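PDB 1TIS: thymidylate synthase from Enterobacteria phage T4, which catalyses the reductive methylation of dUMP to dTMP, with methylenetetrahydrofolate as the source of the methyl group, working as a homodimer. Local coordinates for residues N93-D97 against L98-S102; S141-P145 against A146-Y150; L262-R265 against P266-V270. All coordinates share one frame; numbering follows the deposited sequence.

Contact 1 of 3, residues N93-D97 against L98-S102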
# COMPACT_ATOMS: atom_id res chain seq x y z
N ASN A 93 3.52 -2.38 28.59
CA ASN A 93 2.63 -3.49 28.63
C ASN A 93 2.89 -4.28 27.37
O ASN A 93 3.63 -5.23 27.56
CB ASN A 93 1.17 -3.06 28.73
CG ASN A 93 0.61 -2.45 27.49
OD1 ASN A 93 1.29 -1.65 26.84
ND2 ASN A 93 -0.57 -2.88 27.07
N GLN A 94 2.54 -3.99 26.10
CA GLN A 94 2.68 -4.93 25.00
C GLN A 94 4.07 -5.52 24.85
O GLN A 94 4.23 -6.75 24.83
CB GLN A 94 2.26 -4.23 23.72
CG GLN A 94 0.76 -4.06 23.54
CD GLN A 94 0.05 -5.23 22.84
OE1 GLN A 94 -0.77 -5.95 23.43
NE2 GLN A 94 0.29 -5.48 21.56
N ALA A 95 5.09 -4.65 24.86
CA ALA A 95 6.46 -5.13 24.76
C ALA A 95 6.90 -5.89 26.01
O ALA A 95 7.41 -7.01 25.90
CB ALA A 95 7.45 -3.99 24.57
N LYS A 96 6.67 -5.41 27.24
CA LYS A 96 7.11 -6.14 28.42
C LYS A 96 6.37 -7.47 28.54
O LYS A 96 6.96 -8.44 29.01
CB LYS A 96 6.89 -5.25 29.62
CG LYS A 96 8.27 -4.88 30.10
CD LYS A 96 8.17 -3.79 31.13
CE LYS A 96 9.51 -3.42 31.74
NZ LYS A 96 9.33 -2.17 32.47
N ASP A 97 5.16 -7.55 28.00
CA ASP A 97 4.36 -8.76 27.91
C ASP A 97 4.99 -9.78 26.99
O ASP A 97 4.51 -10.90 26.95
CB ASP A 97 2.94 -8.50 27.38
CG ASP A 97 1.79 -8.40 28.41
OD1 ASP A 97 1.68 -9.28 29.28
OD2 ASP A 97 0.98 -7.46 28.31
N LEU A 98 6.01 -9.46 26.18
CA LEU A 98 6.74 -10.49 25.42
C LEU A 98 8.00 -10.98 26.17
O LEU A 98 8.56 -12.06 25.90
CB LEU A 98 7.20 -9.95 24.05
CG LEU A 98 6.27 -9.11 23.18
CD1 LEU A 98 7.04 -8.63 21.99
CD2 LEU A 98 5.12 -9.93 22.69
N GLY A 99 8.47 -10.19 27.14
CA GLY A 99 9.61 -10.57 27.98
C GLY A 99 10.74 -9.54 28.00
O GLY A 99 11.74 -9.57 28.75
N TYR A 100 10.55 -8.58 27.13
CA TYR A 100 11.56 -7.58 26.93
C TYR A 100 11.85 -6.77 28.18
O TYR A 100 11.10 -6.75 29.15
CB TYR A 100 11.09 -6.72 25.75
CG TYR A 100 11.04 -7.54 24.46
CD1 TYR A 100 11.79 -8.71 24.37
CD2 TYR A 100 10.25 -7.12 23.40
CE1 TYR A 100 11.76 -9.46 23.22
CE2 TYR A 100 10.22 -7.86 22.24
CZ TYR A 100 10.98 -9.03 22.16
OH TYR A 100 10.97 -9.80 21.01
N HIS A 101 13.05 -6.26 28.26
CA HIS A 101 13.35 -5.47 29.42
C HIS A 101 14.15 -4.27 28.98
O HIS A 101 14.73 -4.25 27.89
CB HIS A 101 14.15 -6.29 30.47
CG HIS A 101 13.23 -7.14 31.34
ND1 HIS A 101 12.73 -8.35 31.09
CD2 HIS A 101 12.73 -6.73 32.55
CE1 HIS A 101 11.95 -8.68 32.09
NE2 HIS A 101 11.96 -7.70 32.96
N SER A 102 13.87 -3.29 29.85
CA SER A 102 14.47 -1.98 29.92
C SER A 102 15.26 -1.62 28.67
O SER A 102 16.45 -1.90 28.46
CB SER A 102 15.28 -2.01 31.24
OG SER A 102 14.41 -2.37 32.34
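Leu98 and Gly99 turn their backbone N-H groups back onto carbonyls in the C-terminal part of helix 88-95 and just beyond. Leu98 N donates to Ala95 O at 2.8 Å, and Gly99 N to Lys96 O at 3.0 Å with a more bent N-H...O angle of 133°; each bond spans three residues. Leu98 has CG anti to its carbonyl carbon (chi1 -43°), which brings CG within 3.5 Å of Gln94 O and 3.6 Å of Ala95 O. Tyr100 CD2 is 3.8 Å from Ala95 O, which lies obliquely to the ring, and the same CD2 makes an apolar contact with Ala95 CB at 4.4 Å. Leu98 CB lies over one face of that ring near its rim. The extended stem of Lys96 passes Tyr100 O, its CG 3.5 Å away, and NZ makes a weak hydrogen bond to Tyr91 OH. Glycine suits position 99, with its positive phi of 126°, because a CB would be jammed against the carbonyl O of Leu98. Farther on, His101 ND1 donates to Gly99 O, which lies out of the imidazole plane. Small Ala95 fits its buried place against Leu105, while Gln94 NE2 reaches Ala152 O. The two bonds thus wrap the chain round a turn at the C-terminal part of helix 88-95 and lead into the loop before helix 109-114.

Contact 2 of 3, residues S141-P145 against A146-Y150; sequences SAWNP and AELKY
Trp143 and Leu148 meet through different first torsions: the indole swings out with CG anti to the backbone N (chi1 -177°), while Leu148 places CG anti to its carbonyl carbon (chi1 -64°), and both methyls reach the ring. Leu148 CD2 sits over the six-membered ring, 3.6 Å from its centroid and close to the ring normal, a CH-pi contact. Its sister methyl CD1 meets the indole farther along, 3.5 Å from Trp143 CZ2. A branched aliphatic residue suits this place because its two methyls can spread over the broad flat surface. The Asn144 amide lies across the Glu147 side chain, the amide and carboxylate planes 41° apart. Asn144 ND2 and Glu147 OE2 are 3.2 Å apart, but the angle is poor for a hydrogen bond. Asn144 ND2 bonds instead to Gln112 OE1, and Glu147 OE1 accepts from Gln112 NE2, so one glutamine ties the two side chains together; Glu147 OE2 faces Lys111 NZ in a long, weak ion pair.

The backbone here makes two successive turns, each closed by an N-H to the carbonyl three residues earlier. Glu147 N gives a nearly straight bond to Asn144 O at 2.8 Å, and Leu148 N a weak one to Pro145 O at 3.4 Å. Pro145, with its ring fixing phi and no N-H to place, suits the start of the second turn.

This loop runs from helix 121-131 to strand 157-164, where Trp143 packs on Met158 and Ala142 bonds the backbone of Met158. Gln112 belongs to helix 109-114, and at the dimer interface Trp143 touches Ser141 of the second subunit while Pro145 and Ala146 meet Phe116 of the second subunit.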
# COMPACT_ATOMS: atom_id res chain seq x y z
N SER A 141 9.03 -1.01 2.55
CA SER A 141 8.05 -1.79 3.25
C SER A 141 8.54 -1.90 4.66
O SER A 141 9.75 -2.04 4.86
CB SER A 141 7.97 -3.16 2.62
OG SER A 141 7.13 -4.07 3.31
N ALA A 142 7.64 -1.85 5.63
CA ALA A 142 8.01 -2.01 7.02
C ALA A 142 7.36 -3.30 7.55
O ALA A 142 7.79 -3.89 8.53
CB ALA A 142 7.52 -0.84 7.86
N TRP A 143 6.31 -3.80 6.90
CA TRP A 143 5.66 -5.01 7.34
C TRP A 143 6.58 -6.13 6.91
O TRP A 143 6.90 -6.31 5.73
CB TRP A 143 4.33 -5.09 6.69
CG TRP A 143 3.43 -6.25 7.05
CD1 TRP A 143 3.35 -7.36 6.25
CD2 TRP A 143 2.50 -6.25 8.07
NE1 TRP A 143 2.36 -8.05 6.75
CE2 TRP A 143 1.83 -7.42 7.82
CE3 TRP A 143 2.11 -5.45 9.12
CZ2 TRP A 143 0.77 -7.81 8.61
CZ3 TRP A 143 1.04 -5.84 9.90
CH2 TRP A 143 0.37 -7.01 9.65
N ASN A 144 7.03 -6.84 7.91
CA ASN A 144 7.90 -7.97 7.73
C ASN A 144 7.11 -9.17 8.23
O ASN A 144 7.13 -9.40 9.44
CB ASN A 144 9.20 -7.74 8.53
CG ASN A 144 10.25 -8.79 8.27
OD1 ASN A 144 9.93 -9.97 8.17
ND2 ASN A 144 11.53 -8.48 8.15
N PRO A 145 6.41 -9.96 7.41
CA PRO A 145 5.51 -11.03 7.85
C PRO A 145 6.18 -11.97 8.85
O PRO A 145 5.69 -12.29 9.94
CB PRO A 145 5.10 -11.75 6.56
CG PRO A 145 5.26 -10.70 5.49
CD PRO A 145 6.50 -9.92 5.95
N ALA A 146 7.41 -12.28 8.50
CA ALA A 146 8.19 -13.22 9.24
C ALA A 146 8.71 -12.67 10.56
O ALA A 146 9.32 -13.43 11.31
CB ALA A 146 9.30 -13.65 8.29
N GLU A 147 8.55 -11.38 10.90
CA GLU A 147 9.04 -10.84 12.16
C GLU A 147 7.96 -10.10 12.89
O GLU A 147 8.20 -9.45 13.90
CB GLU A 147 10.19 -9.86 12.01
CG GLU A 147 11.55 -10.43 11.69
CD GLU A 147 12.64 -9.38 11.43
OE1 GLU A 147 12.68 -8.38 12.15
OE2 GLU A 147 13.44 -9.56 10.51
N LEU A 148 6.73 -10.18 12.43
CA LEU A 148 5.60 -9.55 13.13
C LEU A 148 5.61 -10.08 14.56
O LEU A 148 5.54 -9.31 15.53
CB LEU A 148 4.25 -9.92 12.50
CG LEU A 148 3.96 -9.47 11.06
CD1 LEU A 148 2.65 -10.09 10.56
CD2 LEU A 148 3.96 -7.94 11.03
N LYS A 149 5.88 -11.39 14.66
CA LYS A 149 5.93 -12.11 15.90
C LYS A 149 6.73 -11.49 16.99
O LYS A 149 6.29 -11.68 18.10
CB LYS A 149 6.44 -13.51 15.71
CG LYS A 149 5.18 -14.26 15.30
CD LYS A 149 4.05 -14.15 16.35
CE LYS A 149 2.62 -14.30 15.78
NZ LYS A 149 2.15 -13.14 15.02
N TYR A 150 7.78 -10.73 16.71
CA TYR A 150 8.50 -10.13 17.81
C TYR A 150 8.24 -8.62 18.03
O TYR A 150 9.02 -7.91 18.69
CB TYR A 150 9.96 -10.38 17.58
CG TYR A 150 10.34 -11.77 17.13
CD1 TYR A 150 9.94 -12.85 17.85
CD2 TYR A 150 11.08 -11.93 16.00
CE1 TYR A 150 10.25 -14.12 17.46
CE2 TYR A 150 11.41 -13.20 15.59
CZ TYR A 150 10.99 -14.29 16.32
OH TYR A 150 11.26 -15.57 15.89

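Contact 3 of 3, residues L262-R265 against P266-V270; sequences LKLR and PKDFV
Pro266 opens a short 3-10 turn, residues 266-268, that links the loop after helix 254-262 to strand 269-270, paired antiparallel with strand 241-242. Its ring, which has no N-H to offer, follows Arg265 directly and suits the first position of the turn; the ring also touches Ile56 of helix 53-64.

Lys267 takes the crowded position for CG, between the backbone N and the carbonyl carbon (chi1 74°), and bends at chi2 (-90°). This folds the chain back over Arg265, so that NZ comes 3.6 Å from Arg265 CB and the lysine stem lies obliquely across the arginine's. The contact is with the aliphatic part: the charged ends diverge, Arg265 NE and Lys267 NZ being 5.6 Å apart, which probably eases the repulsion between them. Lys267 is exposed and Arg265 partly so, which suits long charged side chains.

The Asp268 side chain crosses that of Leu264 at about a right angle. Its OD2 rests 3.4 Å from Leu264 CB and 3.5 Å from Leu264 CG, an oxygen laid against hydrocarbon. The backbone N of Asp268 makes the turn's bond to Arg265 O, and its backbone also bonds to Ser243.

Phe269 begins the strand and sends its ring into the interior, among Ile56 and Ile60 of helix 53-64, Thr193 and Ile197 of helix 184-202, and Ile242 of the partner strand. An aromatic ring is well suited to this largely apolar pocket between the two helices and the partner strand. Leu264 CB approaches the ring at 4.0 Å from Phe269 CE1, while at the ring's edge, near its plane, Arg265 O lies 3.9 Å from that same CE1 atom.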
# COMPACT_ATOMS: atom_id res chain seq x y z
N LEU A 262 20.81 12.52 11.66
CA LEU A 262 20.72 11.96 12.99
C LEU A 262 21.33 12.83 14.09
O LEU A 262 20.93 12.69 15.24
CB LEU A 262 21.39 10.61 12.95
CG LEU A 262 20.53 9.40 12.62
CD1 LEU A 262 19.79 9.58 11.33
CD2 LEU A 262 21.43 8.20 12.47
N LYS A 263 22.26 13.73 13.80
CA LYS A 263 22.81 14.64 14.77
C LYS A 263 21.81 15.74 15.13
O LYS A 263 22.08 16.54 16.05
CB LYS A 263 24.06 15.32 14.24
CG LYS A 263 25.34 14.56 14.02
CD LYS A 263 26.35 15.59 13.49
CE LYS A 263 27.11 16.43 14.55
NZ LYS A 263 26.29 17.10 15.54
N LEU A 264 20.66 15.88 14.47
CA LEU A 264 19.76 16.97 14.79
C LEU A 264 18.73 16.52 15.83
O LEU A 264 18.01 15.54 15.60
CB LEU A 264 19.05 17.47 13.50
CG LEU A 264 19.70 18.36 12.37
CD1 LEU A 264 21.15 18.75 12.66
CD2 LEU A 264 19.57 17.57 11.07
N ARG A 265 18.71 17.15 17.02
CA ARG A 265 17.69 16.87 18.04
C ARG A 265 16.44 17.65 17.64
O ARG A 265 16.62 18.49 16.75
CB ARG A 265 18.16 17.35 19.40
CG ARG A 265 19.40 16.72 20.02
CD ARG A 265 19.27 15.28 20.53
NE ARG A 265 20.40 14.93 21.39
CZ ARG A 265 21.36 14.03 21.09
NH1 ARG A 265 21.35 13.30 19.97
NH2 ARG A 265 22.36 13.84 21.95
N PRO A 266 15.19 17.59 18.18
CA PRO A 266 14.01 18.28 17.62
C PRO A 266 13.95 19.81 17.65
O PRO A 266 13.11 20.42 16.98
CB PRO A 266 12.83 17.65 18.33
CG PRO A 266 13.39 17.30 19.65
CD PRO A 266 14.80 16.81 19.35
N LYS A 267 14.87 20.48 18.36
CA LYS A 267 14.90 21.93 18.34
C LYS A 267 15.16 22.40 16.93
O LYS A 267 14.64 23.44 16.56
CB LYS A 267 16.00 22.53 19.23
CG LYS A 267 17.46 22.46 18.80
CD LYS A 267 18.19 21.20 19.29
CE LYS A 267 19.67 21.23 18.87
NZ LYS A 267 20.47 20.17 19.46
N ASP A 268 15.91 21.64 16.13
CA ASP A 268 16.30 22.01 14.78
C ASP A 268 15.23 22.08 13.70
O ASP A 268 15.53 22.32 12.53
CB ASP A 268 17.34 21.05 14.30
CG ASP A 268 18.74 21.30 14.83
OD1 ASP A 268 19.23 22.45 14.77
OD2 ASP A 268 19.34 20.32 15.28
N PHE A 269 13.97 21.86 14.04
CA PHE A 269 12.94 21.79 13.03
C PHE A 269 11.99 22.80 13.59
O PHE A 269 11.63 22.66 14.76
CB PHE A 269 12.28 20.40 12.99
CG PHE A 269 13.21 19.23 12.67
CD1 PHE A 269 14.19 18.85 13.58
CD2 PHE A 269 13.08 18.54 11.47
CE1 PHE A 269 15.04 17.79 13.30
CE2 PHE A 269 13.94 17.49 11.20
CZ PHE A 269 14.91 17.11 12.11
N VAL A 270 11.56 23.81 12.86
CA VAL A 270 10.69 24.83 13.43
C VAL A 270 9.69 25.45 12.41
O VAL A 270 9.93 25.34 11.19
CB VAL A 270 11.76 25.75 14.09
CG1 VAL A 270 12.64 26.46 13.04
CG2 VAL A 270 11.02 26.60 15.10

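Contacts 1 and 2 are neighbours on one side of the chain's centre, their own centres about 17 Å apart. They meet where Tyr100 OH comes 3.6 Å from Tyr150 O and Leu98 CD1 lies 3.9 Å from the same oxygen. In contact 2 the side chain of Trp143 is about 3 Å from that of Arg176, which probably binds dUMP in the partner subunit's site, and about 8 Å from that of Cys156, the probable nucleophile. In contact 1 the Gln94 side chain is about 8 Å from that of Arg21, which probably also binds dUMP in the partner subunit's site. Contact 3 stands apart from these sites, its centre about 29 Å from each of the others.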